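Side-chain contacts in putative lipase (Bacteroides thetaiotaomicron VPI-5482, PDB 3BZW), which is a putative lipase of the GDSL-like SGNH-hydrolase family, which probably hydrolyses ester bonds of lipids such as lysophospholipids: residues N45-Y49 with W50-K54; K156-P159 with D160-I163; G221-P224 with M225-E228; M251-T254 with L255-Q258. All blocks are in the same frame, centred on the assembly; numbering follows the deposited sequence.

Contact 1: residues N45-Y49 with W50-K54; sequences NIKKY and WDFLK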
ATOM      1  N   ASN A  45     -15.850  46.976 -12.761  1.00  7.51           N
ATOM      2  CA  ASN A  45     -16.832  45.910 -12.914  1.00  6.99           C
ATOM      3  C   ASN A  45     -16.671  44.866 -11.815  1.00  7.18           C
ATOM      4  O   ASN A  45     -17.569  44.056 -11.577  1.00  6.63           O
ATOM      5  CB  ASN A  45     -16.694  45.241 -14.281  1.00  6.66           C
ATOM      6  CG  ASN A  45     -17.131  46.145 -15.408  1.00  7.44           C
ATOM      7  OD1 ASN A  45     -16.305  46.689 -16.145  1.00  8.99           O
ATOM      8  ND2 ASN A  45     -18.438  46.326 -15.540  1.00  5.29           N
ATOM      9  N   ILE A  46     -15.521  44.894 -11.151  1.00  5.51           N
ATOM     10  CA  ILE A  46     -15.233  43.955 -10.074  1.00  5.88           C
ATOM     11  C   ILE A  46     -14.764  44.659  -8.804  1.00  7.09           C
ATOM     12  O   ILE A  46     -13.844  45.474  -8.839  1.00  6.96           O
ATOM     13  CB  ILE A  46     -14.125  42.947 -10.481  1.00  5.56           C
ATOM     14  CG1 ILE A  46     -14.594  42.096 -11.664  1.00  5.13           C
ATOM     15  CG2 ILE A  46     -13.764  42.057  -9.291  1.00  5.79           C
ATOM     16  CD1 ILE A  46     -13.541  41.135 -12.177  1.00  3.31           C
ATOM     17  N   LYS A  47     -15.417  44.345  -7.689  1.00  7.06           N
ATOM     18  CA  LYS A  47     -15.031  44.893  -6.393  1.00  7.72           C
ATOM     19  C   LYS A  47     -14.131  43.800  -5.822  1.00  7.06           C
ATOM     20  O   LYS A  47     -14.564  42.655  -5.663  1.00  5.83           O
ATOM     21  CB  LYS A  47     -16.261  45.100  -5.508  1.00  7.72           C
ATOM     22  CG  LYS A  47     -15.965  45.737  -4.158  1.00  8.80           C
ATOM     23  CD  LYS A  47     -17.254  46.069  -3.422  1.00 12.57           C
ATOM     24  CE  LYS A  47     -16.978  46.725  -2.080  1.00 14.46           C
ATOM     25  NZ  LYS A  47     -18.242  47.037  -1.357  1.00 15.47           N
ATOM     26  N   LYS A  48     -12.880  44.150  -5.532  1.00  5.90           N
ATOM     27  CA  LYS A  48     -11.910  43.177  -5.030  1.00  6.82           C
ATOM     28  C   LYS A  48     -11.991  42.826  -3.544  1.00  6.95           C
ATOM     29  O   LYS A  48     -12.498  43.602  -2.728  1.00  5.30           O
ATOM     30  CB  LYS A  48     -10.490  43.632  -5.391  1.00  4.85           C
ATOM     31  CG  LYS A  48     -10.164  43.518  -6.889  1.00  7.33           C
ATOM     32  CD  LYS A  48     -10.904  44.561  -7.738  1.00  4.61           C
ATOM     33  CE  LYS A  48     -10.647  44.356  -9.229  1.00  8.36           C
ATOM     34  NZ  LYS A  48     -11.287  45.420 -10.070  1.00  7.82           N
ATOM     35  N   TYR A  49     -11.474  41.647  -3.205  1.00  5.34           N
ATOM     36  CA  TYR A  49     -11.515  41.158  -1.833  1.00  5.70           C
ATOM     37  C   TYR A  49     -10.963  42.129  -0.791  1.00  4.51           C
ATOM     38  O   TYR A  49     -11.517  42.239   0.303  1.00  5.41           O
ATOM     39  CB  TYR A  49     -10.805  39.797  -1.742  1.00  5.72           C
ATOM     40  CG  TYR A  49      -9.308  39.828  -1.956  1.00  7.02           C
ATOM     41  CD1 TYR A  49      -8.435  39.980  -0.880  1.00  6.86           C
ATOM     42  CD2 TYR A  49      -8.761  39.680  -3.232  1.00  7.40           C
ATOM     43  CE1 TYR A  49      -7.052  39.981  -1.065  1.00  7.73           C
ATOM     44  CE2 TYR A  49      -7.377  39.683  -3.429  1.00  6.93           C
ATOM     45  CZ  TYR A  49      -6.532  39.832  -2.342  1.00  6.62           C
ATOM     46  OH  TYR A  49      -5.167  39.821  -2.523  1.00  7.36           O
ATOM     47  N   TRP A  50      -9.888  42.839  -1.115  1.00  3.47           N
ATOM     48  CA  TRP A  50      -9.325  43.782  -0.155  1.00  5.72           C
ATOM     49  C   TRP A  50     -10.231  44.992   0.058  1.00  6.12           C
ATOM     50  O   TRP A  50     -10.129  45.689   1.070  1.00  4.76           O
ATOM     51  CB  TRP A  50      -7.925  44.238  -0.587  1.00  6.27           C
ATOM     52  CG  TRP A  50      -7.772  44.502  -2.051  1.00  6.90           C
ATOM     53  CD1 TRP A  50      -7.237  43.661  -2.986  1.00  8.70           C
ATOM     54  CD2 TRP A  50      -8.171  45.680  -2.755  1.00  8.36           C
ATOM     55  NE1 TRP A  50      -7.276  44.242  -4.230  1.00  7.36           N
ATOM     56  CE2 TRP A  50      -7.846  45.483  -4.117  1.00  8.32           C
ATOM     57  CE3 TRP A  50      -8.772  46.887  -2.369  1.00  9.06           C
ATOM     58  CZ2 TRP A  50      -8.103  46.447  -5.096  1.00  8.59           C
ATOM     59  CZ3 TRP A  50      -9.028  47.848  -3.347  1.00 10.95           C
ATOM     60  CH2 TRP A  50      -8.692  47.618  -4.695  1.00  9.12           C
ATOM     61  N   ASP A  51     -11.123  45.237  -0.897  1.00  6.21           N
ATOM     62  CA  ASP A  51     -12.053  46.355  -0.797  1.00  8.80           C
ATOM     63  C   ASP A  51     -13.144  45.984   0.213  1.00  9.03           C
ATOM     64  O   ASP A  51     -13.631  46.827   0.967  1.00  7.26           O
ATOM     65  CB  ASP A  51     -12.681  46.637  -2.162  1.00 12.46           C
ATOM     66  CG  ASP A  51     -12.951  48.110  -2.385  1.00 16.63           C
ATOM     67  OD1 ASP A  51     -13.441  48.773  -1.450  1.00 21.99           O
ATOM     68  OD2 ASP A  51     -12.679  48.603  -3.499  1.00 18.25           O
ATOM     69  N   PHE A  52     -13.525  44.710   0.221  1.00  8.29           N
ATOM     70  CA  PHE A  52     -14.533  44.229   1.158  1.00  7.27           C
ATOM     71  C   PHE A  52     -13.952  44.212   2.567  1.00  8.36           C
ATOM     72  O   PHE A  52     -14.641  44.535   3.535  1.00  7.96           O
ATOM     73  CB  PHE A  52     -14.991  42.822   0.775  1.00  5.89           C
ATOM     74  CG  PHE A  52     -15.952  42.792  -0.375  1.00  4.95           C
ATOM     75  CD1 PHE A  52     -17.270  43.211  -0.206  1.00  4.81           C
ATOM     76  CD2 PHE A  52     -15.544  42.342  -1.627  1.00  4.12           C
ATOM     77  CE1 PHE A  52     -18.177  43.182  -1.269  1.00  4.51           C
ATOM     78  CE2 PHE A  52     -16.439  42.306  -2.701  1.00  4.30           C
ATOM     79  CZ  PHE A  52     -17.759  42.725  -2.521  1.00  4.75           C
ATOM     80  N   LEU A  53     -12.683  43.835   2.679  1.00  6.84           N
ATOM     81  CA  LEU A  53     -12.028  43.792   3.981  1.00  7.67           C
ATOM     82  C   LEU A  53     -11.864  45.205   4.528  1.00  7.85           C
ATOM     83  O   LEU A  53     -11.912  45.423   5.740  1.00  6.83           O
ATOM     84  CB  LEU A  53     -10.665  43.100   3.874  1.00  8.03           C
ATOM     85  CG  LEU A  53     -10.714  41.590   3.614  1.00  6.93           C
ATOM     86  CD1 LEU A  53      -9.301  41.051   3.454  1.00  7.47           C
ATOM     87  CD2 LEU A  53     -11.423  40.890   4.767  1.00  7.71           C
ATOM     88  N   LYS A  54     -11.670  46.164   3.628  1.00  8.25           N
ATOM     89  CA  LYS A  54     -11.533  47.557   4.031  1.00 10.08           C
ATOM     90  C   LYS A  54     -12.845  47.971   4.688  1.00 11.44           C
ATOM     91  O   LYS A  54     -12.868  48.600   5.746  1.00 12.07           O
ATOM     92  CB  LYS A  54     -11.276  48.438   2.806  1.00 11.60           C
ATOM     93  CG  LYS A  54     -11.009  49.896   3.146  1.00 15.28           C
ATOM     94  CD  LYS A  54     -10.894  50.765   1.899  1.00 16.99           C
ATOM     95  CE  LYS A  54     -12.253  51.013   1.266  1.00 19.06           C
ATOM     96  NZ  LYS A  54     -12.143  51.886   0.062  1.00 21.92           N
TER
HETATM   97  O   HOH W   1     -12.268  47.068  -5.667  1.00  7.88           O
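K47 lays its aliphatic chain over one face of the F52 ring, at the start of helix 49-57. Its CB approaches the rim of the ring, 4.0 Å from F52 CE2. CG moves on to CE2 and CZ, and also meets D51 CB. CD comes closest, over the face but offset toward the rim. It makes a CH-pi interaction 3.9 Å from the centroid of the F52 ring and 26° off its normal. CE then crosses to CE1 and CD1. The path is straight because CG stands anti to the backbone N (chi1 -177°) and every later torsion is extended. NZ, still beside CE1, forms a salt bridge with E55.

K48 is the N-cap residue. Its carbonyl O accepts a hydrogen bond from D51 N at 2.8 Å and a weak one from F52 N. Its CB sits over the five-membered ring of W50, 3.7 Å from the centroid, in a second CH-pi contact. W50 in turn points an edge at the face of Y49, with W50 CD1 3.9 Å from Y49 CZ and the planes at 69°. A water joins K48 N to D51 OD2.

Y49 OH bonds T37 OG1, and W50 NE1 bonds T37 O. The helix start is set between helix 245-258, where F52 packs on E249 and A252, and the outer strand 60-63 of the parallel sheet, where W50 rests on P61 and V63.

Contact 2: residues K156-P159 with D160-I163; sequences KLFP and DKQI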
ATOM      1  N   LYS A 156      13.358  39.508   4.819  1.00  6.26           N
ATOM      2  CA  LYS A 156      14.449  40.470   4.968  1.00  6.78           C
ATOM      3  C   LYS A 156      13.905  41.892   5.113  1.00  7.17           C
ATOM      4  O   LYS A 156      14.413  42.684   5.909  1.00  6.15           O
ATOM      5  CB  LYS A 156      15.383  40.411   3.754  1.00 10.21           C
ATOM      6  CG  LYS A 156      16.379  39.260   3.768  1.00 14.02           C
ATOM      7  CD  LYS A 156      17.147  39.196   2.453  1.00 18.40           C
ATOM      8  CE  LYS A 156      18.622  38.906   2.672  1.00 23.60           C
ATOM      9  NZ  LYS A 156      19.297  40.027   3.393  1.00 25.77           N
ATOM     10  N   LEU A 157      12.867  42.205   4.345  1.00  6.93           N
ATOM     11  CA  LEU A 157      12.264  43.535   4.370  1.00  7.31           C
ATOM     12  C   LEU A 157      11.277  43.755   5.515  1.00  7.30           C
ATOM     13  O   LEU A 157      11.182  44.857   6.062  1.00  6.23           O
ATOM     14  CB  LEU A 157      11.554  43.806   3.040  1.00  7.64           C
ATOM     15  CG  LEU A 157      12.424  43.868   1.782  1.00  9.58           C
ATOM     16  CD1 LEU A 157      11.538  43.824   0.547  1.00 10.50           C
ATOM     17  CD2 LEU A 157      13.265  45.138   1.795  1.00 12.22           C
ATOM     18  N   PHE A 158      10.553  42.704   5.881  1.00  6.20           N
ATOM     19  CA  PHE A 158       9.551  42.794   6.938  1.00  8.22           C
ATOM     20  C   PHE A 158       9.705  41.659   7.946  1.00  8.30           C
ATOM     21  O   PHE A 158       8.766  40.901   8.183  1.00  8.74           O
ATOM     22  CB  PHE A 158       8.159  42.730   6.305  1.00  7.83           C
ATOM     23  CG  PHE A 158       7.939  43.749   5.221  1.00  9.69           C
ATOM     24  CD1 PHE A 158       7.647  45.071   5.541  1.00  9.75           C
ATOM     25  CD2 PHE A 158       8.024  43.388   3.879  1.00 10.56           C
ATOM     26  CE1 PHE A 158       7.440  46.019   4.538  1.00  9.74           C
ATOM     27  CE2 PHE A 158       7.819  44.328   2.868  1.00 12.22           C
ATOM     28  CZ  PHE A 158       7.526  45.642   3.197  1.00  9.47           C
ATOM     29  N   PRO A 159      10.884  41.546   8.577  1.00  8.53           N
ATOM     30  CA  PRO A 159      11.137  40.482   9.555  1.00  7.84           C
ATOM     31  C   PRO A 159      10.248  40.437  10.794  1.00  8.37           C
ATOM     32  O   PRO A 159      10.085  39.374  11.396  1.00  8.11           O
ATOM     33  CB  PRO A 159      12.615  40.683   9.906  1.00  6.92           C
ATOM     34  CG  PRO A 159      12.784  42.160   9.779  1.00  7.07           C
ATOM     35  CD  PRO A 159      12.039  42.459   8.490  1.00  8.56           C
ATOM     36  N   ASP A 160       9.665  41.572  11.169  1.00  7.19           N
ATOM     37  CA  ASP A 160       8.829  41.630  12.370  1.00  8.21           C
ATOM     38  C   ASP A 160       7.337  41.728  12.081  1.00  7.70           C
ATOM     39  O   ASP A 160       6.542  42.035  12.973  1.00  7.32           O
ATOM     40  CB  ASP A 160       9.259  42.822  13.233  1.00 10.87           C
ATOM     41  CG  ASP A 160       9.024  44.162  12.541  1.00 14.96           C
ATOM     42  OD1 ASP A 160       8.865  44.183  11.299  1.00 15.44           O
ATOM     43  OD2 ASP A 160       9.015  45.196  13.239  1.00 16.00           O
ATOM     44  N   LYS A 161       6.953  41.455  10.840  1.00  7.33           N
ATOM     45  CA  LYS A 161       5.554  41.544  10.447  1.00  6.18           C
ATOM     46  C   LYS A 161       4.898  40.191  10.214  1.00  7.45           C
ATOM     47  O   LYS A 161       5.571  39.170  10.045  1.00  7.38           O
ATOM     48  CB  LYS A 161       5.423  42.364   9.159  1.00  6.12           C
ATOM     49  CG  LYS A 161       6.075  43.739   9.197  1.00  6.63           C
ATOM     50  CD  LYS A 161       5.425  44.661  10.220  1.00  7.84           C
ATOM     51  CE  LYS A 161       6.034  46.059  10.129  1.00  8.96           C
ATOM     52  NZ  LYS A 161       5.415  47.023  11.073  1.00 10.52           N
ATOM     53  N   GLN A 162       3.571  40.205  10.209  1.00  6.83           N
ATOM     54  CA  GLN A 162       2.781  39.011   9.949  1.00  7.54           C
ATOM     55  C   GLN A 162       2.688  38.906   8.426  1.00  7.38           C
ATOM     56  O   GLN A 162       2.077  39.759   7.781  1.00  8.91           O
ATOM     57  CB  GLN A 162       1.381  39.173  10.543  1.00  6.20           C
ATOM     58  CG  GLN A 162       0.452  37.988  10.311  1.00  6.04           C
ATOM     59  CD  GLN A 162       1.008  36.701  10.888  1.00  7.06           C
ATOM     60  OE1 GLN A 162       1.820  36.022  10.255  1.00  9.09           O
ATOM     61  NE2 GLN A 162       0.587  36.368  12.099  1.00  5.57           N
ATOM     62  N   ILE A 163       3.312  37.880   7.850  1.00  6.20           N
ATOM     63  CA  ILE A 163       3.283  37.681   6.400  1.00  5.37           C
ATOM     64  C   ILE A 163       2.625  36.333   6.115  1.00  6.55           C
ATOM     65  O   ILE A 163       3.071  35.298   6.614  1.00  4.87           O
ATOM     66  CB  ILE A 163       4.706  37.688   5.802  1.00  6.53           C
ATOM     67  CG1 ILE A 163       5.462  38.939   6.263  1.00  5.22           C
ATOM     68  CG2 ILE A 163       4.627  37.664   4.282  1.00  4.78           C
ATOM     69  CD1 ILE A 163       6.928  38.958   5.845  1.00  4.97           C
TER
HETATM   70  O   HOH W   2       7.993  38.259   8.995  1.00  7.69           O
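F158 and K161 meet through their inner carbons, F158 CB lying 3.7 Å from K161 CG. The two side chains cross at a slant. I163 adds a third apolar group, its CD1 4.0 Å from F158 CB and 3.6 Å from F158 O. K161 CG stands beside its own backbone N (chi1 -53°), which brings it to F158 CB, and a bend at chi2 then carries the chain away from the turn.

The backbone holds these groups together. F158 to K161 form a type I beta turn, closed by the hydrogen bond from K161 N to F158 O at 3.3 Å. That bond is fairly straight, at 162°, but the donor stands well above the carbonyl plane. P159 and D160 occupy the two middle positions of the turn. A water lies 2.9 Å from F158 O and 2.8 Å from K161 O, between the two carbonyls.

Further out, K161 NZ is bonded to V89 O. A second subunit also contributes: its R250 donates a hydrogen bond to K161 O, and its Q229 donates one to P159 O.

The turn links the end of helix 143-157 to strand 162-166 of the parallel sheet. F158 packs on L81 and K82 of helix 74-85 and, together with I163, on I92 of strand 91-95, whose backbone also pairs with Q162.

Contact 3: residues G221-P224 with M225-E228; sequences GMNP and MVEE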
ATOM      1  N   GLY A 221     -13.813  27.247  -1.425  1.00  4.27           N
ATOM      2  CA  GLY A 221     -14.860  26.368  -1.912  1.00  4.01           C
ATOM      3  C   GLY A 221     -15.311  26.744  -3.314  1.00  5.20           C
ATOM      4  O   GLY A 221     -16.392  26.359  -3.749  1.00  3.94           O
HETATM    5  N   MSE A 222     -14.480  27.497  -4.023  1.00  4.45           N
HETATM    6  CA  MSE A 222     -14.812  27.937  -5.376  1.00  5.56           C
HETATM    7  C   MSE A 222     -14.059  27.155  -6.455  1.00  5.15           C
HETATM    8  O   MSE A 222     -12.842  27.280  -6.582  1.00  6.38           O
HETATM    9  CB  MSE A 222     -14.519  29.439  -5.518  1.00  6.45           C
HETATM   10  CG  MSE A 222     -15.485  30.340  -4.752  1.00  8.45           C
HETATM   11 SE   MSE A 222     -14.834  32.158  -4.465  1.00 17.93          SE
HETATM   12  CE  MSE A 222     -14.054  32.480  -6.213  1.00 10.99           C
ATOM     13  N   ASN A 223     -14.791  26.364  -7.238  1.00  4.81           N
ATOM     14  CA  ASN A 223     -14.186  25.568  -8.309  1.00  4.05           C
ATOM     15  C   ASN A 223     -14.897  25.816  -9.638  1.00  4.61           C
ATOM     16  O   ASN A 223     -15.989  25.291  -9.872  1.00  5.31           O
ATOM     17  CB  ASN A 223     -14.269  24.078  -7.960  1.00  4.72           C
ATOM     18  CG  ASN A 223     -13.458  23.206  -8.903  1.00  5.88           C
ATOM     19  OD1 ASN A 223     -13.046  23.645  -9.981  1.00  6.02           O
ATOM     20  ND2 ASN A 223     -13.233  21.959  -8.504  1.00  5.70           N
ATOM     21  N   PRO A 224     -14.283  26.608 -10.534  1.00  4.20           N
ATOM     22  CA  PRO A 224     -14.896  26.896 -11.834  1.00  5.34           C
ATOM     23  C   PRO A 224     -15.038  25.664 -12.737  1.00  6.71           C
ATOM     24  O   PRO A 224     -15.684  25.729 -13.783  1.00  4.94           O
ATOM     25  CB  PRO A 224     -13.975  27.971 -12.419  1.00  4.71           C
ATOM     26  CG  PRO A 224     -12.636  27.597 -11.866  1.00  4.99           C
ATOM     27  CD  PRO A 224     -12.958  27.245 -10.422  1.00  4.09           C
HETATM   28  N   MSE A 225     -14.438  24.546 -12.333  1.00  6.81           N
HETATM   29  CA  MSE A 225     -14.544  23.319 -13.114  1.00  6.47           C
HETATM   30  C   MSE A 225     -15.939  22.723 -12.934  1.00  6.66           C
HETATM   31  O   MSE A 225     -16.342  21.829 -13.671  1.00  6.64           O
HETATM   32  CB  MSE A 225     -13.464  22.312 -12.699  1.00  7.39           C
HETATM   33  CG  MSE A 225     -12.055  22.709 -13.116  1.00  8.27           C
HETATM   34 SE   MSE A 225     -11.840  23.012 -15.035  1.00 17.74          SE
HETATM   35  CE  MSE A 225     -11.770  21.162 -15.611  1.00 14.76           C
ATOM     36  N   VAL A 226     -16.657  23.215 -11.929  1.00  6.28           N
ATOM     37  CA  VAL A 226     -18.028  22.790 -11.670  1.00  6.69           C
ATOM     38  C   VAL A 226     -18.863  23.947 -12.210  1.00  7.32           C
ATOM     39  O   VAL A 226     -18.914  25.016 -11.605  1.00  7.95           O
ATOM     40  CB  VAL A 226     -18.299  22.612 -10.154  1.00  7.88           C
ATOM     41  CG1 VAL A 226     -19.760  22.211  -9.929  1.00  8.71           C
ATOM     42  CG2 VAL A 226     -17.367  21.559  -9.576  1.00  8.37           C
ATOM     43  N   GLU A 227     -19.489  23.728 -13.363  1.00  7.91           N
ATOM     44  CA  GLU A 227     -20.295  24.739 -14.041  1.00  9.79           C
ATOM     45  C   GLU A 227     -21.194  25.589 -13.157  1.00  7.95           C
ATOM     46  O   GLU A 227     -21.262  26.805 -13.332  1.00  6.01           O
ATOM     47  CB  GLU A 227     -21.138  24.082 -15.134  1.00 14.43           C
ATOM     48  CG  GLU A 227     -20.366  23.782 -16.410  1.00 24.87           C
ATOM     49  CD  GLU A 227     -21.157  22.912 -17.373  1.00 29.96           C
ATOM     50  OE1 GLU A 227     -22.391  23.100 -17.471  1.00 31.28           O
ATOM     51  OE2 GLU A 227     -20.543  22.050 -18.038  1.00 35.10           O
ATOM     52  N   GLU A 228     -21.887  24.952 -12.219  1.00  6.69           N
ATOM     53  CA  GLU A 228     -22.791  25.668 -11.326  1.00  5.66           C
ATOM     54  C   GLU A 228     -22.087  26.736 -10.482  1.00  4.74           C
ATOM     55  O   GLU A 228     -22.721  27.691 -10.030  1.00  4.52           O
ATOM     56  CB  GLU A 228     -23.519  24.682 -10.407  1.00  6.20           C
ATOM     57  CG  GLU A 228     -24.518  23.748 -11.108  1.00  9.02           C
ATOM     58  CD  GLU A 228     -23.864  22.769 -12.073  1.00 11.13           C
ATOM     59  OE1 GLU A 228     -22.739  22.310 -11.792  1.00  5.94           O
ATOM     60  OE2 GLU A 228     -24.490  22.441 -13.107  1.00 13.30           O
TER
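N223 and M225 cross at a slant, and the carboxamide of N223 comes up against the backbone and CB of M225. With chi1 at -170°, N223 CG lies beside the carbonyl carbon, which sends OD1 toward M225 N. OD1 then accepts a hydrogen bond from M225 N at 2.9 Å. The bond is moderately straight, at 152°, and its donor sits above the plane of the amide. A side-chain oxygen taking the N-H two residues ahead makes this an Asx turn. OD1 also lies against M225 CB at 3.1 Å and M225 CG at 3.4 Å. M225, a selenomethionine, bends at chi2 and chi3, and its end leads away from N223; the side chain also touches D184 and E185.

The same residues form a type I beta turn from N223 to V226. V226 N donates to N223 O at 3.0 Å, while V226 CB packs 3.5 Å from that oxygen. P224 holds the second position of the turn, its ring resting on L230 and F233, and the backbone N of N223 is bonded to Q229 OE1. The ND2 side of N223 has its partner in a third subunit, where it bonds to W209 O.

With an alanine here, M225 N would probably lose its side-chain acceptor, and W209 O of the third subunit would be left without this donor. N223 therefore uses both ends of one amide: the oxygen fixes the local turn, and the nitrogen ties it to another chain.

Contact 4: residues M251-T254 with L255-Q258; sequences MART and LMYQ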
HETATM    1  N   MSE A 251     -14.481  35.187  -1.362  1.00  4.27           N
HETATM    2  CA  MSE A 251     -13.056  35.110  -1.034  1.00  7.32           C
HETATM    3  C   MSE A 251     -12.754  35.952   0.205  1.00  6.59           C
HETATM    4  O   MSE A 251     -12.101  35.492   1.145  1.00  5.96           O
HETATM    5  CB  MSE A 251     -12.217  35.636  -2.203  1.00  8.30           C
HETATM    6  CG  MSE A 251     -12.094  34.679  -3.376  1.00 14.62           C
HETATM    7 SE   MSE A 251     -11.493  35.583  -4.990  1.00 27.75          SE
HETATM    8  CE  MSE A 251      -9.875  36.371  -4.296  1.00 21.05           C
ATOM      9  N   ALA A 252     -13.237  37.191   0.196  1.00  5.73           N
ATOM     10  CA  ALA A 252     -13.017  38.115   1.306  1.00  5.86           C
ATOM     11  C   ALA A 252     -13.629  37.603   2.603  1.00  5.48           C
ATOM     12  O   ALA A 252     -13.002  37.658   3.665  1.00  6.55           O
ATOM     13  CB  ALA A 252     -13.591  39.493   0.962  1.00  5.81           C
ATOM     14  N   ARG A 253     -14.854  37.094   2.522  1.00  6.13           N
ATOM     15  CA  ARG A 253     -15.516  36.586   3.714  1.00  7.03           C
ATOM     16  C   ARG A 253     -14.764  35.367   4.252  1.00  6.49           C
ATOM     17  O   ARG A 253     -14.673  35.159   5.466  1.00  5.15           O
ATOM     18  CB  ARG A 253     -16.964  36.211   3.400  1.00  9.04           C
ATOM     19  CG  ARG A 253     -17.860  36.249   4.617  1.00 13.75           C
ATOM     20  CD  ARG A 253     -18.126  37.682   5.043  1.00 15.00           C
ATOM     21  NE  ARG A 253     -18.559  37.747   6.433  1.00 18.88           N
ATOM     22  CZ  ARG A 253     -18.906  38.868   7.055  1.00 20.47           C
ATOM     23  NH1 ARG A 253     -18.880  40.027   6.405  1.00 18.40           N
ATOM     24  NH2 ARG A 253     -19.269  38.832   8.332  1.00 19.06           N
ATOM     25  N   THR A 254     -14.228  34.562   3.341  1.00  5.54           N
ATOM     26  CA  THR A 254     -13.469  33.377   3.731  1.00  5.50           C
ATOM     27  C   THR A 254     -12.215  33.853   4.451  1.00  5.53           C
ATOM     28  O   THR A 254     -11.886  33.390   5.542  1.00  6.46           O
ATOM     29  CB  THR A 254     -13.052  32.554   2.492  1.00  6.03           C
ATOM     30  OG1 THR A 254     -14.222  32.037   1.850  1.00  5.28           O
ATOM     31  CG2 THR A 254     -12.142  31.395   2.888  1.00  5.50           C
ATOM     32  N   LEU A 255     -11.533  34.800   3.827  1.00  5.94           N
ATOM     33  CA  LEU A 255     -10.304  35.365   4.366  1.00  7.15           C
ATOM     34  C   LEU A 255     -10.545  35.971   5.747  1.00  6.55           C
ATOM     35  O   LEU A 255      -9.726  35.824   6.656  1.00  7.29           O
ATOM     36  CB  LEU A 255      -9.785  36.426   3.390  1.00  8.02           C
ATOM     37  CG  LEU A 255      -8.315  36.830   3.409  1.00 10.32           C
ATOM     38  CD1 LEU A 255      -7.423  35.599   3.491  1.00  8.95           C
ATOM     39  CD2 LEU A 255      -8.020  37.633   2.141  1.00  9.61           C
HETATM   40  N   MSE A 256     -11.680  36.643   5.906  1.00  7.17           N
HETATM   41  CA  MSE A 256     -12.007  37.266   7.178  1.00  9.22           C
HETATM   42  C   MSE A 256     -11.947  36.285   8.342  1.00  8.80           C
HETATM   43  O   MSE A 256     -11.342  36.572   9.373  1.00  7.62           O
HETATM   44  CB  MSE A 256     -13.396  37.900   7.124  1.00 12.64           C
HETATM   45  CG  MSE A 256     -13.749  38.677   8.377  1.00 18.64           C
HETATM   46 SE   MSE A 256     -15.452  39.594   8.225  1.00 29.06          SE
HETATM   47  CE  MSE A 256     -16.229  39.033   9.894  1.00 26.59           C
ATOM     48  N   TYR A 257     -12.563  35.121   8.180  1.00  5.99           N
ATOM     49  CA  TYR A 257     -12.564  34.135   9.255  1.00  7.50           C
ATOM     50  C   TYR A 257     -11.311  33.271   9.330  1.00  6.97           C
ATOM     51  O   TYR A 257     -10.968  32.768  10.398  1.00  7.83           O
ATOM     52  CB  TYR A 257     -13.827  33.282   9.159  1.00  7.65           C
ATOM     53  CG  TYR A 257     -15.047  34.105   9.492  1.00  8.66           C
ATOM     54  CD1 TYR A 257     -15.361  34.410  10.816  1.00  7.73           C
ATOM     55  CD2 TYR A 257     -15.829  34.666   8.482  1.00  8.66           C
ATOM     56  CE1 TYR A 257     -16.420  35.260  11.126  1.00 10.81           C
ATOM     57  CE2 TYR A 257     -16.884  35.518   8.781  1.00 11.14           C
ATOM     58  CZ  TYR A 257     -17.174  35.811  10.101  1.00  9.39           C
ATOM     59  OH  TYR A 257     -18.203  36.668  10.395  1.00 13.09           O
ATOM     60  N   GLN A 258     -10.626  33.106   8.204  1.00  6.42           N
ATOM     61  CA  GLN A 258      -9.394  32.323   8.181  1.00  6.81           C
ATOM     62  C   GLN A 258      -8.271  33.105   8.871  1.00  7.44           C
ATOM     63  O   GLN A 258      -7.392  32.520   9.503  1.00  7.69           O
ATOM     64  CB  GLN A 258      -8.990  32.012   6.737  1.00  6.53           C
ATOM     65  CG  GLN A 258      -9.861  30.976   6.043  1.00  7.65           C
ATOM     66  CD  GLN A 258      -9.564  29.556   6.500  1.00 10.24           C
ATOM     67  OE1 GLN A 258      -8.445  29.064   6.342  1.00  8.28           O
ATOM     68  NE2 GLN A 258     -10.567  28.890   7.063  1.00 11.08           N
TER
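M251 O accepts the backbone hydrogen bond of L255 N at 2.8 Å, with an N-H...O angle of 164°. L255 CB packs 3.4 Å from the same oxygen. A252 O accepts M256 N, a more bent bond, and T254 O takes Q258 N at 3.0 Å. The bond from Y257 N to R253 O is weak.

R253 reaches forward to M256 and Y257, one turn on. A bend at chi2 swings its chain along the helix. NH2 then donates a hydrogen bond to Y257 OH at 3.2 Å, with the oxygen 24° out of the guanidinium plane. The guanidinium and the Y257 ring are turned 47° against each other. M256, a selenomethionine, runs alongside R253 and places SE over the centre of the guanidinium, 3.7 Å from R253 CZ. M256 CE lies 3.4 Å from R253 NH2.

These residues form the end of helix 245-258, which packs beside the parallel sheet of this SGNH-hydrolase fold. L255 touches L93 of strand 91-95, and R253 makes a cation-pi contact with W56 of helix 49-57. A leucine in place of R253 would probably leave Y257 OH without this donor and W56 without its cationic partner.

T254 and Q258 lie side by side, with T254 CG2 3.9 Å from Q258 CG. Their polar ends turn to other partners: T254 OG1 bonds back to R250 O, and Q258 NE2 bonds to A261 O of a third subunit.

Along the chain the contacts come in numerical order, without overlap. Contacts 1 and 4 are neighbours, their centres about 12 Å apart. They lie on helices 49-57 and 245-258, which pack together where Y49 meets M251 and L53 meets A252. Contact 3 is in the loop between helices 216-219 and 245-258. It reaches contact 4 where M222 packs on M251, with centres about 18 Å apart. Contact 2 stands apart, at the entry to strand 162-166, about 35 Å from contact 3 between centres. Yet the regions of contacts 2 and 3 face each other across the subunit interface: P159 packs on E228 of a second subunit, and E228 on P159 of a third.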